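Rieske iron-sulfur protein soxF (PDB 1JM1) probably carries electrons through its [2Fe-2S] cluster as a Rieske iron-sulfur protein of an archaeal respiratory chain. Local coordinates at residues G82-H96 with P143-Y155. Sequence-based numbering, arbitrary orientation.
Sequences GPNGTIFAFSDVCVH and PAPRPLPIVILDY. With FES (Fe2/s2 (inorganic) cluster), chain C.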
ATOM      1  N   GLY A  82      -7.038 -11.722  -5.444  1.00 11.30           N
ATOM      2  CA  GLY A  82      -8.449 -11.983  -5.357  1.00 11.46           C
ATOM      3  C   GLY A  82      -9.016 -12.406  -6.676  1.00 11.06           C
ATOM      4  O   GLY A  82      -8.319 -12.451  -7.704  1.00 11.82           O
ATOM      5  N   PRO A  83     -10.320 -12.712  -6.717  1.00 11.89           N
ATOM      6  CA  PRO A  83     -10.923 -13.297  -7.944  1.00 12.05           C
ATOM      7  C   PRO A  83     -10.872 -12.376  -9.143  1.00 12.73           C
ATOM      8  O   PRO A  83     -10.970 -12.905 -10.246  1.00 14.66           O
ATOM      9  CB  PRO A  83     -12.380 -13.585  -7.525  1.00 13.66           C
ATOM     10  CG  PRO A  83     -12.347 -13.581  -6.065  1.00 17.17           C
ATOM     11  CD  PRO A  83     -11.270 -12.700  -5.592  1.00 12.55           C
ATOM     12  N   ASN A  84     -10.800 -11.078  -8.978  1.00 12.86           N
ATOM     13  CA  ASN A  84     -10.688 -10.165 -10.099  1.00 13.93           C
ATOM     14  C   ASN A  84      -9.243  -9.832 -10.423  1.00 12.53           C
ATOM     15  O   ASN A  84      -8.973  -9.217 -11.450  1.00 14.66           O
ATOM     16  CB  ASN A  84     -11.416  -8.841  -9.813  1.00 17.09           C
ATOM     17  CG  ASN A  84     -12.887  -9.076  -9.520  1.00 19.71           C
ATOM     18  OD1 ASN A  84     -13.542  -9.707 -10.371  1.00 24.89           O
ATOM     19  ND2 ASN A  84     -13.332  -8.709  -8.341  1.00 28.25           N
ATOM     20  N   GLY A  85      -8.299 -10.185  -9.562  1.00 11.88           N
ATOM     21  CA  GLY A  85      -6.890  -9.875  -9.772  1.00 12.23           C
ATOM     22  C   GLY A  85      -6.527  -8.405  -9.566  1.00 11.03           C
ATOM     23  O   GLY A  85      -5.472  -8.024 -10.086  1.00 12.52           O
ATOM     24  N   THR A  86      -7.316  -7.635  -8.850  1.00 11.10           N
ATOM     25  CA  THR A  86      -7.177  -6.177  -8.887  1.00 11.56           C
ATOM     26  C   THR A  86      -6.854  -5.550  -7.541  1.00 10.96           C
ATOM     27  O   THR A  86      -6.866  -4.322  -7.453  1.00 11.81           O
ATOM     28  CB  THR A  86      -8.456  -5.561  -9.474  1.00 14.03           C
ATOM     29  OG1 THR A  86      -9.560  -6.017  -8.690  1.00 16.11           O
ATOM     30  CG2 THR A  86      -8.629  -5.946 -10.950  1.00 14.51           C
ATOM     31  N   ILE A  87      -6.582  -6.339  -6.504  1.00 10.61           N
ATOM     32  CA  ILE A  87      -6.309  -5.793  -5.175  1.00 10.80           C
ATOM     33  C   ILE A  87      -4.816  -5.730  -4.915  1.00 10.13           C
ATOM     34  O   ILE A  87      -4.102  -6.750  -5.055  1.00 10.32           O
ATOM     35  CB  ILE A  87      -7.030  -6.597  -4.092  1.00 11.23           C
ATOM     36  CG1 ILE A  87      -8.547  -6.474  -4.288  1.00 13.77           C
ATOM     37  CG2 ILE A  87      -6.597  -6.110  -2.717  1.00 12.07           C
ATOM     38  CD1 ILE A  87      -9.350  -7.400  -3.500  1.00 14.90           C
ATOM     39  N   PHE A  88      -4.361  -4.555  -4.523  1.00  9.85           N
ATOM     40  CA  PHE A  88      -2.973  -4.223  -4.239  1.00  9.71           C
ATOM     41  C   PHE A  88      -2.911  -3.581  -2.854  1.00  9.69           C
ATOM     42  O   PHE A  88      -3.950  -3.248  -2.260  1.00 10.56           O
ATOM     43  CB  PHE A  88      -2.424  -3.245  -5.305  1.00 10.41           C
ATOM     44  CG  PHE A  88      -2.456  -3.839  -6.688  1.00 10.13           C
ATOM     45  CD1 PHE A  88      -3.591  -3.765  -7.471  1.00 10.98           C
ATOM     46  CD2 PHE A  88      -1.348  -4.490  -7.181  1.00 10.97           C
ATOM     47  CE1 PHE A  88      -3.619  -4.307  -8.742  1.00 11.46           C
ATOM     48  CE2 PHE A  88      -1.345  -5.050  -8.446  1.00 11.74           C
ATOM     49  CZ  PHE A  88      -2.489  -4.924  -9.216  1.00 12.27           C
ATOM     50  N   ALA A  89      -1.711  -3.346  -2.360  1.00  9.65           N
ATOM     51  CA  ALA A  89      -1.540  -2.679  -1.082  1.00  9.40           C
ATOM     52  C   ALA A  89      -0.234  -1.915  -1.045  1.00  9.02           C
ATOM     53  O   ALA A  89       0.761  -2.298  -1.657  1.00  9.41           O
ATOM     54  CB  ALA A  89      -1.582  -3.697   0.056  1.00 10.68           C
ATOM     55  N   PHE A  90      -0.243  -0.831  -0.255  1.00  9.18           N
ATOM     56  CA  PHE A  90       0.894   0.077  -0.137  1.00  9.14           C
ATOM     57  C   PHE A  90       1.055   0.478   1.313  1.00  9.11           C
ATOM     58  O   PHE A  90       0.111   0.542   2.103  1.00  9.46           O
ATOM     59  CB  PHE A  90       0.670   1.329  -0.985  1.00  9.74           C
ATOM     60  CG  PHE A  90       0.569   1.070  -2.473  1.00 10.10           C
ATOM     61  CD1 PHE A  90      -0.633   0.725  -3.049  1.00 10.67           C
ATOM     62  CD2 PHE A  90       1.718   1.155  -3.270  1.00 11.22           C
ATOM     63  CE1 PHE A  90      -0.705   0.429  -4.392  1.00 11.97           C
ATOM     64  CE2 PHE A  90       1.634   0.896  -4.627  1.00 12.43           C
ATOM     65  CZ  PHE A  90       0.447   0.538  -5.172  1.00 12.90           C
ATOM     66  N   SER A  91       2.302   0.918   1.639  1.00  9.35           N
ATOM     67  CA  SER A  91       2.512   1.694   2.855  1.00  9.25           C
ATOM     68  C   SER A  91       1.702   2.994   2.794  1.00  9.25           C
ATOM     69  O   SER A  91       1.556   3.617   1.753  1.00  9.90           O
ATOM     70  CB  SER A  91       3.988   2.036   2.972  1.00  9.75           C
ATOM     71  OG  SER A  91       4.253   2.842   4.117  1.00  9.83           O
ATOM     72  N   ASP A  92       1.209   3.405   3.981  1.00  9.71           N
ATOM     73  CA  ASP A  92       0.524   4.678   4.133  1.00  9.62           C
ATOM     74  C   ASP A  92       1.427   5.771   4.683  1.00  9.83           C
ATOM     75  O   ASP A  92       0.893   6.810   5.102  1.00 11.19           O
ATOM     76  CB  ASP A  92      -0.718   4.520   4.987  1.00 10.62           C
ATOM     77  CG  ASP A  92      -1.648   5.685   4.953  1.00 10.78           C
ATOM     78  OD1 ASP A  92      -1.813   6.239   3.802  1.00 11.37           O
ATOM     79  OD2 ASP A  92      -2.268   6.045   5.969  1.00 12.61           O
ATOM     80  N   VAL A  93       2.735   5.585   4.680  1.00  9.92           N
ATOM     81  CA  VAL A  93       3.704   6.574   5.186  1.00 10.00           C
ATOM     82  C   VAL A  93       4.531   7.086   4.019  1.00 10.41           C
ATOM     83  O   VAL A  93       5.240   6.321   3.337  1.00 10.62           O
ATOM     84  CB  VAL A  93       4.553   6.005   6.314  1.00 10.64           C
ATOM     85  CG1 VAL A  93       5.532   7.105   6.810  1.00 11.35           C
ATOM     86  CG2 VAL A  93       3.728   5.454   7.464  1.00 11.76           C
ATOM     87  N   CYS A  94       4.451   8.403   3.770  1.00 10.32           N
ATOM     88  CA  CYS A  94       5.233   9.022   2.736  1.00 10.13           C
ATOM     89  C   CYS A  94       6.717   8.851   2.965  1.00  9.97           C
ATOM     90  O   CYS A  94       7.214   9.022   4.084  1.00 10.70           O
ATOM     91  CB  CYS A  94       4.878  10.529   2.735  1.00 10.82           C
ATOM     92  SG  CYS A  94       5.606  11.427   1.346  1.00 11.23           S
ATOM     93  N   VAL A  95       7.443   8.504   1.894  1.00 10.58           N
ATOM     94  CA  VAL A  95       8.892   8.261   1.981  1.00 10.68           C
ATOM     95  C   VAL A  95       9.708   9.530   1.737  1.00 11.48           C
ATOM     96  O   VAL A  95      10.939   9.465   1.702  1.00 13.43           O
ATOM     97  CB  VAL A  95       9.335   7.088   1.122  1.00 11.26           C
ATOM     98  CG1 VAL A  95       8.786   5.770   1.707  1.00 12.27           C
ATOM     99  CG2 VAL A  95       8.942   7.201  -0.329  1.00 13.47           C
ATOM    100  N   HIS A  96       9.074  10.692   1.607  1.00 11.40           N
ATOM    101  CA  HIS A  96       9.789  11.965   1.640  1.00 11.83           C
ATOM    102  C   HIS A  96      10.119  12.315   3.089  1.00 11.58           C
ATOM    103  O   HIS A  96      11.275  12.224   3.500  1.00 13.51           O
ATOM    104  CB  HIS A  96       8.973  13.045   0.978  1.00 12.34           C
ATOM    105  CG  HIS A  96       9.629  14.406   1.095  1.00 12.44           C
ATOM    106  ND1 HIS A  96       8.962  15.480   1.638  1.00 12.34           N
ATOM    107  CD2 HIS A  96      10.912  14.753   0.795  1.00 14.30           C
ATOM    108  CE1 HIS A  96       9.830  16.467   1.642  1.00 13.28           C
ATOM    109  NE2 HIS A  96      11.003  16.084   1.149  1.00 14.63           N
ATOM    110  N   PRO A 143       8.930  15.881  -4.081  1.00 13.69           N
ATOM    111  CA  PRO A 143      10.295  15.622  -3.629  1.00 14.13           C
ATOM    112  C   PRO A 143      10.620  14.220  -3.160  1.00 13.47           C
ATOM    113  O   PRO A 143      11.797  13.929  -2.871  1.00 15.08           O
ATOM    114  CB  PRO A 143      10.474  16.658  -2.467  1.00 15.00           C
ATOM    115  CG  PRO A 143       9.102  16.748  -1.887  1.00 14.41           C
ATOM    116  CD  PRO A 143       8.193  16.702  -3.088  1.00 14.49           C
ATOM    117  N   ALA A 144       9.684  13.298  -3.055  1.00 13.06           N
ATOM    118  CA  ALA A 144       9.966  11.981  -2.531  1.00 12.39           C
ATOM    119  C   ALA A 144      11.066  11.347  -3.352  1.00 12.72           C
ATOM    120  O   ALA A 144      11.036  11.391  -4.595  1.00 13.77           O
ATOM    121  CB  ALA A 144       8.728  11.087  -2.558  1.00 12.94           C
ATOM    122  N   PRO A 145      12.047  10.735  -2.708  1.00 12.83           N
ATOM    123  CA  PRO A 145      13.231  10.276  -3.454  1.00 14.17           C
ATOM    124  C   PRO A 145      13.158   8.864  -3.962  1.00 13.06           C
ATOM    125  O   PRO A 145      14.112   8.417  -4.619  1.00 14.80           O
ATOM    126  CB  PRO A 145      14.349  10.426  -2.388  1.00 17.14           C
ATOM    127  CG  PRO A 145      13.631  10.066  -1.115  1.00 16.28           C
ATOM    128  CD  PRO A 145      12.308  10.765  -1.248  1.00 14.36           C
ATOM    129  N   ARG A 146      12.082   8.143  -3.708  1.00 12.16           N
ATOM    130  CA  ARG A 146      11.955   6.751  -4.091  1.00 11.79           C
ATOM    131  C   ARG A 146      10.481   6.389  -4.079  1.00 10.91           C
ATOM    132  O   ARG A 146       9.659   7.113  -3.494  1.00 11.20           O
ATOM    133  CB  ARG A 146      12.748   5.856  -3.154  1.00 11.88           C
ATOM    134  CG  ARG A 146      12.285   5.900  -1.701  1.00 11.84           C
ATOM    135  CD  ARG A 146      13.248   5.166  -0.816  1.00 12.91           C
ATOM    136  NE  ARG A 146      12.864   5.118   0.616  1.00 12.89           N
ATOM    137  CZ  ARG A 146      12.233   4.152   1.197  1.00 11.34           C
ATOM    138  NH1 ARG A 146      11.748   3.120   0.540  1.00 11.52           N
ATOM    139  NH2 ARG A 146      12.040   4.217   2.529  1.00 12.79           N
ATOM    140  N   PRO A 147      10.121   5.271  -4.700  1.00 10.65           N
ATOM    141  CA  PRO A 147       8.701   4.886  -4.809  1.00 10.34           C
ATOM    142  C   PRO A 147       8.085   4.536  -3.457  1.00  9.90           C
ATOM    143  O   PRO A 147       8.733   4.064  -2.509  1.00 10.23           O
ATOM    144  CB  PRO A 147       8.726   3.674  -5.732  1.00 10.80           C
ATOM    145  CG  PRO A 147       9.978   3.851  -6.555  1.00 12.00           C
ATOM    146  CD  PRO A 147      10.970   4.397  -5.551  1.00 11.53           C
ATOM    147  N   LEU A 148       6.763   4.670  -3.395  1.00  9.75           N
ATOM    148  CA  LEU A 148       6.011   4.255  -2.230  1.00  9.71           C
ATOM    149  C   LEU A 148       6.090   2.739  -2.061  1.00  9.26           C
ATOM    150  O   LEU A 148       5.763   2.015  -3.007  1.00  9.92           O
ATOM    151  CB  LEU A 148       4.548   4.687  -2.373  1.00  9.80           C
ATOM    152  CG  LEU A 148       3.687   4.466  -1.133  1.00 10.07           C
ATOM    153  CD1 LEU A 148       4.153   5.348   0.019  1.00 10.57           C
ATOM    154  CD2 LEU A 148       2.230   4.800  -1.470  1.00 10.81           C
ATOM    155  N   PRO A 149       6.504   2.224  -0.896  1.00  9.24           N
ATOM    156  CA  PRO A 149       6.584   0.771  -0.760  1.00  9.41           C
ATOM    157  C   PRO A 149       5.248   0.071  -0.956  1.00  9.43           C
ATOM    158  O   PRO A 149       4.188   0.547  -0.515  1.00  9.83           O
ATOM    159  CB  PRO A 149       7.137   0.591   0.658  1.00  9.83           C
ATOM    160  CG  PRO A 149       7.969   1.835   0.857  1.00 10.44           C
ATOM    161  CD  PRO A 149       7.127   2.937   0.209  1.00  9.84           C
ATOM    162  N   ILE A 150       5.334  -1.080  -1.600  1.00  9.63           N
ATOM    163  CA  ILE A 150       4.239  -2.004  -1.831  1.00  9.73           C
ATOM    164  C   ILE A 150       4.255  -3.086  -0.760  1.00  9.40           C
ATOM    165  O   ILE A 150       5.305  -3.632  -0.430  1.00 10.22           O
ATOM    166  CB  ILE A 150       4.330  -2.635  -3.246  1.00  9.98           C
ATOM    167  CG1 ILE A 150       4.168  -1.543  -4.291  1.00 12.00           C
ATOM    168  CG2 ILE A 150       3.331  -3.760  -3.433  1.00 11.15           C
ATOM    169  CD1 ILE A 150       4.540  -1.989  -5.712  1.00 14.44           C
ATOM    170  N   VAL A 151       3.067  -3.409  -0.254  1.00  9.45           N
ATOM    171  CA  VAL A 151       2.854  -4.542   0.619  1.00  9.89           C
ATOM    172  C   VAL A 151       2.424  -5.714  -0.278  1.00  9.80           C
ATOM    173  O   VAL A 151       1.407  -5.645  -0.977  1.00 10.68           O
ATOM    174  CB  VAL A 151       1.797  -4.236   1.682  1.00 10.50           C
ATOM    175  CG1 VAL A 151       1.556  -5.491   2.550  1.00 11.95           C
ATOM    176  CG2 VAL A 151       2.226  -3.055   2.536  1.00 11.56           C
ATOM    177  N   ILE A 152       3.229  -6.761  -0.257  1.00 10.32           N
ATOM    178  CA  ILE A 152       2.972  -7.959  -1.075  1.00 10.86           C
ATOM    179  C   ILE A 152       1.838  -8.737  -0.413  1.00 10.85           C
ATOM    180  O   ILE A 152       1.861  -8.966   0.799  1.00 11.24           O
ATOM    181  CB  ILE A 152       4.251  -8.768  -1.231  0.54 11.41           C
ATOM    182  CG1 ILE A 152       5.370  -7.875  -1.786  0.54 13.02           C
ATOM    183  CG2 ILE A 152       3.973 -10.010  -2.089  0.54 13.17           C
ATOM    184  CD1 ILE A 152       6.706  -8.547  -1.507  0.54 16.06           C
ATOM    185  N   LEU A 153       0.838  -9.112  -1.223  1.00 11.55           N
ATOM    186  CA  LEU A 153      -0.318  -9.829  -0.775  1.00 11.37           C
ATOM    187  C   LEU A 153      -0.354 -11.223  -1.330  1.00 12.09           C
ATOM    188  O   LEU A 153       0.176 -11.516  -2.402  1.00 13.82           O
ATOM    189  CB  LEU A 153      -1.589  -9.081  -1.220  1.00 11.55           C
ATOM    190  CG  LEU A 153      -1.735  -7.636  -0.767  1.00 10.97           C
ATOM    191  CD1 LEU A 153      -3.014  -7.041  -1.364  1.00 11.57           C
ATOM    192  CD2 LEU A 153      -1.736  -7.523   0.764  1.00 11.30           C
ATOM    193  N   ASP A 154      -1.066 -12.087  -0.619  1.00 12.67           N
ATOM    194  CA  ASP A 154      -1.358 -13.462  -1.031  1.00 13.17           C
ATOM    195  C   ASP A 154      -2.844 -13.706  -0.737  1.00 13.07           C
ATOM    196  O   ASP A 154      -3.285 -13.580   0.423  1.00 17.89           O
ATOM    197  CB  ASP A 154      -0.479 -14.437  -0.301  1.00 14.59           C
ATOM    198  CG  ASP A 154      -0.637 -15.877  -0.726  1.00 21.94           C
ATOM    199  OD1 ASP A 154      -1.113 -16.118  -1.835  1.00 30.81           O
ATOM    200  OD2 ASP A 154      -0.159 -16.770   0.003  1.00 26.58           O
ATOM    201  N   TYR A 155      -3.601 -14.164  -1.690  1.00 13.95           N
ATOM    202  CA  TYR A 155      -4.999 -14.512  -1.545  1.00 13.17           C
ATOM    203  C   TYR A 155      -5.104 -16.043  -1.441  1.00 12.17           C
ATOM    204  O   TYR A 155      -4.631 -16.764  -2.306  1.00 14.35           O
ATOM    205  CB  TYR A 155      -5.774 -13.969  -2.768  1.00 13.96           C
ATOM    206  CG  TYR A 155      -7.194 -14.425  -2.871  1.00 13.06           C
ATOM    207  CD1 TYR A 155      -8.221 -13.892  -2.060  1.00 13.96           C
ATOM    208  CD2 TYR A 155      -7.567 -15.351  -3.807  1.00 12.20           C
ATOM    209  CE1 TYR A 155      -9.538 -14.303  -2.209  1.00 15.19           C
ATOM    210  CE2 TYR A 155      -8.868 -15.771  -3.934  1.00 13.58           C
ATOM    211  CZ  TYR A 155      -9.839 -15.297  -3.114  1.00 14.43           C
ATOM    212  OH  TYR A 155     -11.163 -15.716  -3.159  1.00 17.50           O
TER
HETATM  213 FE1  FES C 501       5.004  13.625   1.911  1.00 11.36          FE
HETATM  214 FE2  FES C 501       6.937  15.519   2.182  1.00 11.88          FE
HETATM  215  S1  FES C 501       5.704  15.101   0.338  1.00 12.32           S
HETATM  216  S2  FES C 501       6.169  14.127   3.784  1.00 11.77           S
HETATM  217  O   HOH W   1       0.180  -5.229  -3.531  1.00 10.46           O
HETATM  218  O   HOH W   2      13.028   7.783   1.844  1.00 21.52           O
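P143 lays its ring carbon CG squarely over one face of the H96 imidazole, 3.5 Å from the ring centroid, a CH-pi contact beside the cluster. H96 holds its CG anti to the backbone N (chi1 175°), which brings ND1 to the second iron at 2.1 Å; C94 SG binds the first iron, and C124 and H127 supply the remaining protein ligands. Next along the chain, V95 and R146 cross at about a right angle, with V95 CG1 over the guanidinium face, 3.7 Å from NH2 and toward its rim. A water links V95 O to R146 NE, while R146 NH1 donates a hydrogen bond to P170 O. V95 CG1 also rests on P149 CD.

Farther from the cluster the backbones join at a single bridge, F90 with I150: V151 N donates to A89 O, and S91 N to P149 O (2.9 Å). F90 and I150 run side by side, CE2 against CG1 at 3.5 Å. Beyond the bridge the strands diverge, and a water spans A89 N and V151 O while L153 CD2 packs on A89 CB.

At the far end the Y155 ring lies flat over G82 CA, 3.7 Å from its centroid, and its OH end reaches P83 CG. Replacing Y155 by an alanine would take away the ring face and would probably leave G82 CA without its CH-pi partner and P83 without the phenol end it packs on. Edge strands 87–91 and 151–155 of two antiparallel sheets thus meet, and the C94–H96 cluster-binding loop packs against P143–P147, the Pro loop of the Rieske fold with its two-Cys, two-His [2Fe-2S] site.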